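Long-range contacts in thioesterase superfamily protein (Shewanella loihica, PDB 2PRX), which probably hydrolyses thioesters, as members of the hotdog-fold thioesterase superfamily generally do: residues Q39-F44 with E113-G118; L61-I66 with L100-L105; V129-L134 with C141-M146. All blocks are in the same frame, centred on the assembly; numbering follows the deposited sequence.

Contact 1 of 3, residues Q39-F44 with E113-G118; sequences QTIAHF and ELELVG
In the antiparallel sheet of the hotdog fold, Ala42 and Leu116 form the central hydrogen-bonded pair between strand 39-44 and the start of strand 114-122. Thr40 with Gly118 and Phe44 with Leu114 repeat the pattern at either end, two backbone bonds to each pair. The strands run antiparallel at 164°, and the axes of 39-44 and 114-118 approach to 4.5 Å. Side chains alternate between the two faces. Thr40, Ala42, Phe44, Leu114 and Leu116 turn to the side of helix 59-78, where Thr40, Ala42 and Leu116 touch His69 and Phe44 touches Leu65. Across the pair, Leu114 CD1 lies at the edge of the Phe44 ring, 4.4 Å from Phe44 CD2. The Thr40 hydroxyl is satisfied off this pair, by a hydrogen bond to Ser73 OG.

The other face carries Ile41, His43, Glu115 and Val117. Ile41 CG1 lies anti to the backbone N (chi1 -177°), and CD1 beyond it packs 3.9 Å from Val117 CG2 and 3.6 Å from Glu115 CD. His43 and Glu115 lie side by side and point the same way, with the ring and carboxylate planes 73° apart. Glu113 OE1 stands obliquely to the same ring, 3.4 Å from His43 CD2; two carboxylates nearby would probably favour a positive imidazole. Glu115 OE1 sits at the edge of the His43 ring, near its plane, and accepts from His43 NE2; the modelled 2.5 Å is very short and its exact length doubtful.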
ATOM      1  N   GLN A  39     -14.670   9.187  15.397  1.00 16.16           N
ATOM      2  CA  GLN A  39     -13.936   8.844  14.194  1.00  8.21           C
ATOM      3  C   GLN A  39     -12.673   9.700  14.194  1.00 10.15           C
ATOM      4  O   GLN A  39     -12.466  10.684  14.916  1.00 12.08           O
ATOM      5  CB  GLN A  39     -14.726   9.116  12.918  1.00  6.05           C
ATOM      6  CG  GLN A  39     -16.024   8.361  12.784  1.00 11.53           C
ATOM      7  CD  GLN A  39     -16.861   8.793  11.597  1.00 20.63           C
ATOM      8  OE1 GLN A  39     -16.384   9.497  10.709  1.00 21.31           O
ATOM      9  NE2 GLN A  39     -18.113   8.356  11.575  1.00 25.02           N
ATOM     10  N   THR A  40     -11.752   9.320  13.335  1.00 10.52           N
ATOM     11  CA  THR A  40     -10.578  10.165  13.097  1.00 10.93           C
ATOM     12  C   THR A  40     -10.717  10.627  11.660  1.00  3.60           C
ATOM     13  O   THR A  40     -11.612  10.104  10.978  1.00 13.56           O
ATOM     14  CB  THR A  40      -9.256   9.442  13.338  1.00 11.53           C
ATOM     15  OG1 THR A  40      -9.054   8.444  12.305  1.00 16.53           O
ATOM     16  CG2 THR A  40      -9.257   8.687  14.659  1.00  1.86           C
ATOM     17  N   ILE A  41      -9.892  11.564  11.228  1.00  9.22           N
ATOM     18  CA  ILE A  41      -9.950  12.086   9.868  1.00 15.76           C
ATOM     19  C   ILE A  41      -8.641  12.754   9.468  1.00 12.03           C
ATOM     20  O   ILE A  41      -7.862  13.238  10.288  1.00 14.73           O
ATOM     21  CB  ILE A  41     -11.119  13.081   9.703  1.00  4.93           C
ATOM     22  CG1 ILE A  41     -11.314  13.643   8.304  1.00  9.71           C
ATOM     23  CG2 ILE A  41     -10.973  14.207  10.723  1.00 15.29           C
ATOM     24  CD1 ILE A  41     -12.692  14.147   7.979  1.00 13.15           C
ATOM     25  N   ALA A  42      -8.387  12.729   8.155  1.00 10.29           N
ATOM     26  CA  ALA A  42      -7.268  13.382   7.519  1.00  5.55           C
ATOM     27  C   ALA A  42      -7.635  13.729   6.077  1.00  7.96           C
ATOM     28  O   ALA A  42      -8.594  13.201   5.506  1.00  7.67           O
ATOM     29  CB  ALA A  42      -5.998  12.545   7.612  1.00  6.59           C
ATOM     30  N   HIS A  43      -6.817  14.620   5.558  1.00 14.60           N
ATOM     31  CA  HIS A  43      -6.871  15.113   4.192  1.00 17.97           C
ATOM     32  C   HIS A  43      -5.489  15.159   3.569  1.00 17.81           C
ATOM     33  O   HIS A  43      -4.495  15.365   4.270  1.00 16.73           O
ATOM     34  CB  HIS A  43      -7.500  16.512   4.213  1.00 14.73           C
ATOM     35  CG  HIS A  43      -8.950  16.488   4.581  1.00 13.34           C
ATOM     36  ND1 HIS A  43      -9.381  16.728   5.873  1.00  8.72           N
ATOM     37  CD2 HIS A  43     -10.069  16.263   3.850  1.00 13.35           C
ATOM     38  CE1 HIS A  43     -10.696  16.651   5.916  1.00 10.02           C
ATOM     39  NE2 HIS A  43     -11.141  16.373   4.712  1.00 19.00           N
ATOM     40  N   PHE A  44      -5.428  14.968   2.255  1.00 22.15           N
ATOM     41  CA  PHE A  44      -4.175  14.955   1.525  1.00 17.32           C
ATOM     42  C   PHE A  44      -4.348  15.418   0.076  1.00 18.36           C
ATOM     43  O   PHE A  44      -5.401  15.172  -0.510  1.00 11.83           O
ATOM     44  CB  PHE A  44      -3.538  13.559   1.498  1.00 16.64           C
ATOM     45  CG  PHE A  44      -2.122  13.624   0.938  1.00 18.70           C
ATOM     46  CD1 PHE A  44      -1.123  14.303   1.614  1.00 16.80           C
ATOM     47  CD2 PHE A  44      -1.811  13.015  -0.262  1.00 21.18           C
ATOM     48  CE1 PHE A  44       0.153  14.384   1.111  1.00 13.64           C
ATOM     49  CE2 PHE A  44      -0.529  13.090  -0.767  1.00 18.50           C
ATOM     50  CZ  PHE A  44       0.459  13.771  -0.090  1.00 16.15           C
ATOM     51  N   GLU A 113      -8.313  17.251  -3.340  1.00 12.96           N
ATOM     52  CA  GLU A 113      -8.030  16.938  -1.940  1.00 11.14           C
ATOM     53  C   GLU A 113      -8.622  15.615  -1.521  1.00  8.34           C
ATOM     54  O   GLU A 113      -9.822  15.353  -1.706  1.00 18.81           O
ATOM     55  CB  GLU A 113      -8.605  18.104  -1.116  1.00 13.74           C
ATOM     56  CG  GLU A 113      -8.353  18.057   0.370  1.00 14.80           C
ATOM     57  CD  GLU A 113      -9.256  19.018   1.152  1.00 13.61           C
ATOM     58  OE1 GLU A 113     -10.406  18.641   1.455  1.00 15.37           O
ATOM     59  OE2 GLU A 113      -8.820  20.144   1.457  1.00 26.06           O
ATOM     60  N   LEU A 114      -7.842  14.695  -0.953  1.00  9.54           N
ATOM     61  CA  LEU A 114      -8.378  13.398  -0.584  1.00 11.99           C
ATOM     62  C   LEU A 114      -8.773  13.377   0.894  1.00  9.70           C
ATOM     63  O   LEU A 114      -8.004  13.848   1.718  1.00 25.05           O
ATOM     64  CB  LEU A 114      -7.357  12.287  -0.840  1.00  6.89           C
ATOM     65  CG  LEU A 114      -6.662  12.310  -2.212  1.00 14.29           C
ATOM     66  CD1 LEU A 114      -5.433  11.422  -2.241  1.00 23.03           C
ATOM     67  CD2 LEU A 114      -7.637  11.899  -3.314  1.00  8.72           C
ATOM     68  N   GLU A 115      -9.945  12.830   1.203  1.00 11.45           N
ATOM     69  CA  GLU A 115     -10.328  12.749   2.619  1.00 20.39           C
ATOM     70  C   GLU A 115     -10.238  11.317   3.125  1.00 16.26           C
ATOM     71  O   GLU A 115     -10.695  10.346   2.524  1.00 13.28           O
ATOM     72  CB  GLU A 115     -11.713  13.366   2.835  1.00 24.16           C
ATOM     73  CG  GLU A 115     -12.233  13.355   4.255  1.00 22.72           C
ATOM     74  CD  GLU A 115     -13.505  14.144   4.491  1.00 20.87           C
ATOM     75  OE1 GLU A 115     -13.437  15.393   4.605  1.00 27.07           O
ATOM     76  OE2 GLU A 115     -14.611  13.548   4.589  1.00 14.66           O
ATOM     77  N   LEU A 116      -9.616  11.146   4.277  1.00  5.95           N
ATOM     78  CA  LEU A 116      -9.475   9.893   4.972  1.00 10.78           C
ATOM     79  C   LEU A 116     -10.152   9.918   6.344  1.00 11.96           C
ATOM     80  O   LEU A 116      -9.753  10.742   7.167  1.00 19.53           O
ATOM     81  CB  LEU A 116      -7.993   9.566   5.203  1.00  9.06           C
ATOM     82  CG  LEU A 116      -7.250   9.041   3.969  1.00 14.14           C
ATOM     83  CD1 LEU A 116      -6.681  10.220   3.200  1.00  8.68           C
ATOM     84  CD2 LEU A 116      -6.174   8.047   4.366  1.00 11.86           C
ATOM     85  N   VAL A 117     -11.118   9.042   6.524  1.00  9.67           N
ATOM     86  CA  VAL A 117     -11.874   8.888   7.759  1.00 20.96           C
ATOM     87  C   VAL A 117     -11.717   7.479   8.315  1.00 19.20           C
ATOM     88  O   VAL A 117     -11.898   6.492   7.609  1.00 11.52           O
ATOM     89  CB  VAL A 117     -13.378   9.178   7.577  1.00 15.80           C
ATOM     90  CG1 VAL A 117     -14.100   9.115   8.917  1.00 31.14           C
ATOM     91  CG2 VAL A 117     -13.623  10.529   6.923  1.00  9.30           C
ATOM     92  N   GLY A 118     -11.419   7.358   9.607  1.00 10.84           N
ATOM     93  CA  GLY A 118     -11.243   6.095  10.254  1.00 12.56           C
ATOM     94  C   GLY A 118     -12.361   5.743  11.228  1.00 13.93           C
ATOM     95  O   GLY A 118     -12.824   6.605  11.994  1.00 15.61           O
TER

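Contact 2 of 3, residues L61-I66 with L100-L105; sequences LIASLI and LNIDYL
Ile66 reaches from helix 59-78 to two residues of strand 95-104. Its CG2, anti to the backbone N, rests 3.7 Å from Leu100 CD1, while its CD1 meets Ile102 tip to tip, 4.1 Å from Ile102 CG2. One turn earlier, Ala63 CB lies 3.7 Å from Ile102 CD1 and 3.4 Å from Tyr104 OH. Ile62 CG2 comes obliquely to the Tyr104 ring, 4.2 Å from Tyr104 CE1. No hydrogen bond links helix and strand here, and the grip is largely apolar, aliphatic side chains with the Tyr104 ring at one end. An alanine in place of Ile66 would probably open a gap between helix and sheet, leaving Leu100 CD1 and Ile102 CG2 without their partner on the helix.

This is the hotdog arrangement, a long central helix lying against a curved antiparallel sheet; the axes of helix 61-66 and strand 100-104 pass 10.1 Å apart. Within the strand, Ile102 CG2 lies over one face of the Tyr104 ring, offset toward its rim. The Tyr104 hydroxyl makes a weak hydrogen bond to Gly59 O, at the start of the same helix. Leu100 to Asp103 also pair antiparallel with a strand of the second subunit, carrying the sheet across the dimer interface, and Ser64 O makes a weak hydrogen bond to Tyr58 OH of that subunit.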
ATOM      1  N   LEU A  61       0.347   5.310  -3.267  1.00  5.17           N
ATOM      2  CA  LEU A  61       0.127   6.501  -2.453  1.00  9.10           C
ATOM      3  C   LEU A  61      -1.144   6.341  -1.639  1.00 13.55           C
ATOM      4  O   LEU A  61      -1.155   6.565  -0.431  1.00  9.87           O
ATOM      5  CB  LEU A  61       0.049   7.770  -3.327  1.00  7.04           C
ATOM      6  CG  LEU A  61      -0.204   9.037  -2.495  1.00  2.45           C
ATOM      7  CD1 LEU A  61       0.888   9.263  -1.459  1.00 13.87           C
ATOM      8  CD2 LEU A  61      -0.318  10.237  -3.412  1.00  4.12           C
ATOM      9  N   ILE A  62      -2.229   5.941  -2.279  1.00 11.31           N
ATOM     10  CA  ILE A  62      -3.503   5.693  -1.578  1.00 11.73           C
ATOM     11  C   ILE A  62      -3.307   4.649  -0.508  1.00 15.53           C
ATOM     12  O   ILE A  62      -3.627   4.839   0.668  1.00 12.39           O
ATOM     13  CB  ILE A  62      -4.572   5.326  -2.632  1.00  5.15           C
ATOM     14  CG1 ILE A  62      -4.788   6.476  -3.599  1.00  6.41           C
ATOM     15  CG2 ILE A  62      -5.869   4.866  -1.999  1.00 17.23           C
ATOM     16  CD1 ILE A  62      -6.009   6.433  -4.483  1.00 11.91           C
ATOM     17  N   ALA A  63      -2.725   3.497  -0.817  1.00  9.95           N
ATOM     18  CA  ALA A  63      -2.469   2.509   0.219  1.00 10.96           C
ATOM     19  C   ALA A  63      -1.554   3.052   1.314  1.00  7.13           C
ATOM     20  O   ALA A  63      -1.709   2.609   2.465  1.00 17.86           O
ATOM     21  CB  ALA A  63      -1.848   1.243  -0.363  1.00  8.87           C
ATOM     22  N   SER A  64      -0.659   3.955   0.953  1.00 12.18           N
ATOM     23  CA  SER A  64       0.286   4.538   1.896  1.00 12.10           C
ATOM     24  C   SER A  64      -0.464   5.403   2.919  1.00 10.04           C
ATOM     25  O   SER A  64      -0.129   5.275   4.105  1.00 13.68           O
ATOM     26  CB  SER A  64       1.370   5.397   1.260  1.00 13.65           C
ATOM     27  OG  SER A  64       2.128   4.727   0.274  1.00 14.06           O
ATOM     28  N   LEU A  65      -1.398   6.214   2.435  1.00  5.09           N
ATOM     29  CA  LEU A  65      -2.145   7.146   3.321  1.00  2.23           C
ATOM     30  C   LEU A  65      -3.105   6.391   4.201  1.00  6.65           C
ATOM     31  O   LEU A  65      -3.423   6.769   5.356  1.00 13.11           O
ATOM     32  CB  LEU A  65      -2.849   8.201   2.472  1.00  2.84           C
ATOM     33  CG  LEU A  65      -1.944   9.073   1.581  1.00  7.61           C
ATOM     34  CD1 LEU A  65      -2.763   9.837   0.561  1.00 10.63           C
ATOM     35  CD2 LEU A  65      -1.125  10.025   2.441  1.00 11.59           C
ATOM     36  N   ILE A  66      -3.657   5.266   3.776  1.00  8.34           N
ATOM     37  CA  ILE A  66      -4.522   4.512   4.687  1.00 12.15           C
ATOM     38  C   ILE A  66      -3.733   3.939   5.861  1.00 17.16           C
ATOM     39  O   ILE A  66      -4.159   3.954   7.023  1.00 10.59           O
ATOM     40  CB  ILE A  66      -5.247   3.391   3.930  1.00  9.93           C
ATOM     41  CG1 ILE A  66      -6.442   3.890   3.110  1.00 11.68           C
ATOM     42  CG2 ILE A  66      -5.629   2.283   4.880  1.00  9.16           C
ATOM     43  CD1 ILE A  66      -6.759   2.968   1.950  1.00 16.66           C
ATOM     44  N   LEU A 100      -3.085  -5.135   6.576  1.00 12.92           N
ATOM     45  CA  LEU A 100      -3.820  -4.074   5.913  1.00 12.85           C
ATOM     46  C   LEU A 100      -4.375  -4.673   4.608  1.00 11.58           C
ATOM     47  O   LEU A 100      -3.561  -5.056   3.761  1.00 16.91           O
ATOM     48  CB  LEU A 100      -3.021  -2.830   5.589  1.00 14.81           C
ATOM     49  CG  LEU A 100      -3.751  -1.609   5.028  1.00 16.46           C
ATOM     50  CD1 LEU A 100      -4.896  -1.141   5.922  1.00 13.41           C
ATOM     51  CD2 LEU A 100      -2.762  -0.463   4.834  1.00 16.16           C
ATOM     52  N   ASN A 101      -5.676  -4.763   4.523  1.00  5.40           N
ATOM     53  CA  ASN A 101      -6.491  -5.228   3.427  1.00  9.37           C
ATOM     54  C   ASN A 101      -7.241  -4.059   2.822  1.00 15.41           C
ATOM     55  O   ASN A 101      -7.899  -3.232   3.452  1.00  7.70           O
ATOM     56  CB  ASN A 101      -7.414  -6.354   3.888  1.00  8.95           C
ATOM     57  CG  ASN A 101      -6.560  -7.388   4.612  1.00 15.01           C
ATOM     58  OD1 ASN A 101      -5.451  -7.663   4.154  1.00 19.71           O
ATOM     59  ND2 ASN A 101      -7.074  -7.924   5.706  1.00 25.76           N
ATOM     60  N   ILE A 102      -7.088  -3.939   1.508  1.00  7.10           N
ATOM     61  CA  ILE A 102      -7.627  -2.792   0.811  1.00  7.16           C
ATOM     62  C   ILE A 102      -8.298  -3.200  -0.507  1.00 14.94           C
ATOM     63  O   ILE A 102      -7.651  -3.856  -1.318  1.00 16.58           O
ATOM     64  CB  ILE A 102      -6.546  -1.739   0.520  1.00 12.99           C
ATOM     65  CG1 ILE A 102      -5.725  -1.334   1.744  1.00 23.63           C
ATOM     66  CG2 ILE A 102      -7.147  -0.508  -0.141  1.00 12.02           C
ATOM     67  CD1 ILE A 102      -4.542  -0.440   1.459  1.00  9.89           C
ATOM     68  N   ASP A 103      -9.537  -2.831  -0.697  1.00 13.35           N
ATOM     69  CA  ASP A 103     -10.449  -2.881  -1.798  1.00 12.98           C
ATOM     70  C   ASP A 103     -10.500  -1.515  -2.480  1.00 15.99           C
ATOM     71  O   ASP A 103     -10.856  -0.500  -1.874  1.00  9.63           O
ATOM     72  CB  ASP A 103     -11.859  -3.269  -1.337  1.00 18.43           C
ATOM     73  CG  ASP A 103     -11.784  -4.491  -0.430  1.00 27.02           C
ATOM     74  OD1 ASP A 103     -11.527  -5.579  -0.992  1.00 20.67           O
ATOM     75  OD2 ASP A 103     -11.952  -4.340   0.803  1.00 24.83           O
ATOM     76  N   TYR A 104     -10.152  -1.525  -3.751  1.00 11.19           N
ATOM     77  CA  TYR A 104     -10.139  -0.357  -4.610  1.00 12.40           C
ATOM     78  C   TYR A 104     -11.466  -0.223  -5.331  1.00 16.77           C
ATOM     79  O   TYR A 104     -11.775  -0.868  -6.318  1.00 11.44           O
ATOM     80  CB  TYR A 104      -8.942  -0.491  -5.553  1.00  6.21           C
ATOM     81  CG  TYR A 104      -7.637  -0.317  -4.808  1.00 10.26           C
ATOM     82  CD1 TYR A 104      -7.093   0.951  -4.618  1.00 12.86           C
ATOM     83  CD2 TYR A 104      -6.970  -1.396  -4.276  1.00  7.91           C
ATOM     84  CE1 TYR A 104      -5.903   1.106  -3.929  1.00 21.44           C
ATOM     85  CE2 TYR A 104      -5.783  -1.257  -3.592  1.00 13.78           C
ATOM     86  CZ  TYR A 104      -5.247   0.007  -3.415  1.00 21.03           C
ATOM     87  OH  TYR A 104      -4.061   0.144  -2.733  1.00 14.59           O
ATOM     88  N   LEU A 105     -12.328   0.650  -4.823  1.00  7.63           N
ATOM     89  CA  LEU A 105     -13.718   0.707  -5.238  1.00 10.03           C
ATOM     90  C   LEU A 105     -13.918   1.544  -6.488  1.00 13.57           C
ATOM     91  O   LEU A 105     -14.893   1.349  -7.221  1.00 21.47           O
ATOM     92  CB  LEU A 105     -14.565   1.233  -4.051  1.00 10.99           C
ATOM     93  CG  LEU A 105     -14.461   0.387  -2.786  1.00 12.84           C
ATOM     94  CD1 LEU A 105     -15.277   0.962  -1.631  1.00 16.33           C
ATOM     95  CD2 LEU A 105     -14.906  -1.045  -3.057  1.00 34.55           C
TER

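Contact 3 of 3, residues V129-L134 with C141-M146; sequences VVEIAL and CARGHM
Val130 and Met146, Ile132 and Gly144, and Leu134 and Ala142 are the hydrogen-bonded pairs of this antiparallel contact, and each exchanges two backbone bonds. The Ile132 N to Gly144 O bond is nearly straight, 174° at the hydrogen and 3.0 Å long. Leu134 O takes a further bond, accepting from Cys141 N at 2.8 Å as well as from Ala142 N at 3.2 Å.

Among the apolar contacts, Ile132 CD1 packs 4.1 Å from CB of Met146, a selenomethionine, on the face turned to helix 59-78. There Ile132 also touches Ile66 and His69, and Met146 touches Asp67 and Thr71. Separately, at the bulge, Leu134 CD2 lies 4.1 Å from Cys141 CB.

The charged contact is on the other face, where Glu131 and Arg143 pair diagonally. The Arg143 chain is bent at chi2 and chi3, and Glu131 OE2 lies over one face of its guanidinium, offset toward the rim. The carboxylate and guanidinium planes are 21° apart, with OE2 3.6 Å from Arg143 NH2; this salt bridge rests on charge alone, since no N-H points at the oxygen. Glu131 OE1 also makes a long, weak ion pair with Lys121. Ala133 CB sits at the guanidinium edge, 3.6 Å from Arg143 NH1.

With Cys141 and Ala142 both facing Leu134, the pairing is that of a beta hairpin with a classic bulge, here joining strands 127-135 and 142-150 of the hotdog sheet.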
ATOM      1  N   VAL A 129      -8.205  -2.458  15.805  1.00  9.38           N
ATOM      2  CA  VAL A 129      -8.744  -2.802  14.488  1.00 10.67           C
ATOM      3  C   VAL A 129      -9.437  -1.575  13.917  1.00 18.77           C
ATOM      4  O   VAL A 129     -10.259  -0.896  14.553  1.00  9.34           O
ATOM      5  CB  VAL A 129      -9.674  -4.021  14.537  1.00 16.88           C
ATOM      6  CG1 VAL A 129     -10.424  -4.184  13.225  1.00 11.79           C
ATOM      7  CG2 VAL A 129      -8.875  -5.294  14.804  1.00 17.96           C
ATOM      8  N   VAL A 130      -9.090  -1.214  12.685  1.00 11.37           N
ATOM      9  CA  VAL A 130      -9.568   0.070  12.194  1.00  7.94           C
ATOM     10  C   VAL A 130     -10.114  -0.044  10.773  1.00 13.35           C
ATOM     11  O   VAL A 130      -9.489  -0.748   9.979  1.00 18.30           O
ATOM     12  CB  VAL A 130      -8.494   1.172  12.160  1.00  4.55           C
ATOM     13  CG1 VAL A 130      -9.205   2.513  12.016  1.00 11.92           C
ATOM     14  CG2 VAL A 130      -7.561   1.171  13.356  1.00  4.37           C
ATOM     15  N   GLU A 131     -11.202   0.655  10.496  1.00 14.62           N
ATOM     16  CA  GLU A 131     -11.711   0.725   9.121  1.00 15.14           C
ATOM     17  C   GLU A 131     -11.556   2.141   8.584  1.00 16.66           C
ATOM     18  O   GLU A 131     -11.962   3.121   9.210  1.00 10.70           O
ATOM     19  CB  GLU A 131     -13.150   0.248   9.076  1.00 18.09           C
ATOM     20  CG  GLU A 131     -13.913   0.566   7.808  1.00 17.99           C
ATOM     21  CD  GLU A 131     -15.338   0.055   7.839  1.00 19.34           C
ATOM     22  OE1 GLU A 131     -15.517  -1.173   8.020  1.00 24.16           O
ATOM     23  OE2 GLU A 131     -16.291   0.847   7.693  1.00 28.89           O
ATOM     24  N   ILE A 132     -10.947   2.278   7.420  1.00  9.39           N
ATOM     25  CA  ILE A 132     -10.551   3.542   6.832  1.00 11.74           C
ATOM     26  C   ILE A 132     -11.210   3.625   5.448  1.00 18.22           C
ATOM     27  O   ILE A 132     -11.342   2.612   4.769  1.00 17.69           O
ATOM     28  CB  ILE A 132      -9.033   3.694   6.672  1.00 15.15           C
ATOM     29  CG1 ILE A 132      -8.224   3.509   7.968  1.00 15.63           C
ATOM     30  CG2 ILE A 132      -8.650   5.012   5.992  1.00  9.12           C
ATOM     31  CD1 ILE A 132      -7.750   2.071   8.137  1.00  6.02           C
ATOM     32  N   ALA A 133     -11.638   4.824   5.099  1.00 14.48           N
ATOM     33  CA  ALA A 133     -12.313   5.117   3.846  1.00  7.67           C
ATOM     34  C   ALA A 133     -11.616   6.303   3.215  1.00 13.58           C
ATOM     35  O   ALA A 133     -11.628   7.404   3.777  1.00  4.45           O
ATOM     36  CB  ALA A 133     -13.786   5.416   4.051  1.00 30.02           C
ATOM     37  N   LEU A 134     -11.028   6.112   2.043  1.00  8.45           N
ATOM     38  CA  LEU A 134     -10.522   7.272   1.321  1.00  9.89           C
ATOM     39  C   LEU A 134     -11.496   7.675   0.214  1.00 14.05           C
ATOM     40  O   LEU A 134     -11.896   6.786  -0.539  1.00 14.65           O
ATOM     41  CB  LEU A 134      -9.150   7.014   0.714  1.00 13.48           C
ATOM     42  CG  LEU A 134      -8.496   8.182  -0.029  1.00  9.65           C
ATOM     43  CD1 LEU A 134      -7.003   8.210   0.250  1.00 21.68           C
ATOM     44  CD2 LEU A 134      -8.736   8.120  -1.531  1.00 12.34           C
ATOM     45  N   CYS A 141     -13.327   5.992  -2.781  1.00  4.62           N
ATOM     46  CA  CYS A 141     -12.451   5.368  -3.777  1.00  5.11           C
ATOM     47  C   CYS A 141     -11.833   4.095  -3.251  1.00  8.74           C
ATOM     48  O   CYS A 141     -11.507   3.153  -3.984  1.00 12.01           O
ATOM     49  CB  CYS A 141     -11.382   6.392  -4.186  1.00 14.30           C
ATOM     50  SG  CYS A 141     -11.987   7.862  -5.029  1.00 19.40           S
ATOM     51  N   ALA A 142     -11.635   3.968  -1.936  1.00 14.01           N
ATOM     52  CA  ALA A 142     -11.056   2.729  -1.432  1.00 13.23           C
ATOM     53  C   ALA A 142     -11.368   2.537   0.047  1.00 11.19           C
ATOM     54  O   ALA A 142     -11.294   3.474   0.852  1.00 24.39           O
ATOM     55  CB  ALA A 142      -9.557   2.739  -1.696  1.00 10.16           C
ATOM     56  N   ARG A 143     -11.740   1.333   0.406  1.00 10.88           N
ATOM     57  CA  ARG A 143     -12.004   0.836   1.740  1.00 17.91           C
ATOM     58  C   ARG A 143     -10.796   0.030   2.219  1.00 15.54           C
ATOM     59  O   ARG A 143     -10.470  -0.946   1.547  1.00 16.33           O
ATOM     60  CB  ARG A 143     -13.255  -0.016   1.685  1.00 25.97           C
ATOM     61  CG  ARG A 143     -14.163  -0.171   2.865  1.00 32.38           C
ATOM     62  CD  ARG A 143     -14.621   1.111   3.507  1.00 38.48           C
ATOM     63  NE  ARG A 143     -15.992   0.898   4.000  1.00 41.42           N
ATOM     64  CZ  ARG A 143     -16.851   1.878   4.227  1.00 37.17           C
ATOM     65  NH1 ARG A 143     -16.530   3.153   4.030  1.00 19.12           N
ATOM     66  NH2 ARG A 143     -18.071   1.593   4.674  1.00 35.22           N
ATOM     67  N   GLY A 144     -10.162   0.374   3.324  1.00 17.18           N
ATOM     68  CA  GLY A 144      -9.096  -0.386   3.946  1.00 17.57           C
ATOM     69  C   GLY A 144      -9.510  -0.948   5.304  1.00 14.04           C
ATOM     70  O   GLY A 144     -10.265  -0.305   6.039  1.00 20.13           O
ATOM     71  N   HIS A 145      -9.050  -2.134   5.633  1.00 11.28           N
ATOM     72  CA  HIS A 145      -9.186  -2.836   6.892  1.00 10.25           C
ATOM     73  C   HIS A 145      -7.804  -3.089   7.488  1.00 14.24           C
ATOM     74  O   HIS A 145      -6.893  -3.697   6.958  1.00  5.93           O
ATOM     75  CB  HIS A 145      -9.958  -4.164   6.809  1.00  9.93           C
ATOM     76  CG  HIS A 145      -9.931  -4.908   8.122  1.00 20.63           C
ATOM     77  ND1 HIS A 145     -10.821  -4.628   9.134  1.00 23.72           N
ATOM     78  CD2 HIS A 145      -9.138  -5.891   8.609  1.00 19.10           C
ATOM     79  CE1 HIS A 145     -10.589  -5.407  10.167  1.00 20.20           C
ATOM     80  NE2 HIS A 145      -9.563  -6.189   9.880  1.00 23.32           N
HETATM   81  N   MSE A 146      -7.621  -2.621   8.707  1.00  3.54           N
HETATM   82  CA  MSE A 146      -6.364  -2.639   9.384  1.00  6.31           C
HETATM   83  C   MSE A 146      -6.454  -3.289  10.763  1.00 16.71           C
HETATM   84  O   MSE A 146      -7.421  -3.058  11.484  1.00 19.44           O
HETATM   85  CB  MSE A 146      -5.837  -1.197   9.576  1.00  9.63           C
HETATM   86  CG  MSE A 146      -4.730  -1.171  10.612  1.00 13.37           C
HETATM   87 SE   MSE A 146      -3.837   0.532  10.689  0.75 25.42          SE
HETATM   88  CE  MSE A 146      -2.809   0.091   9.109  1.00 16.08           C
TER

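Overall arrangement
All three contacts reach one antiparallel sheet, whose strands run in the order 34-36, 39-44, 114-122, 127-135, 142-150 and 95-104. Contact 1 joins the second and third, contact 3 the fourth and fifth, and contact 2 sets helix 59-78 against the last. Along the chain, contact 2 is nested inside the loop closed by contact 1, and contact 3 follows both. Centres of contacts 1 and 2 lie about 13 Å apart, of 1 and 3 about 11 Å, of 2 and 3 about 7 Å. Leu116 CD2 packs on the Leu65 backbone, joining contact 1 to the helix. Probable hydrogen bonds from Ala133 N to Val117 O and His145 N to Asn101 O make the sheet continuous.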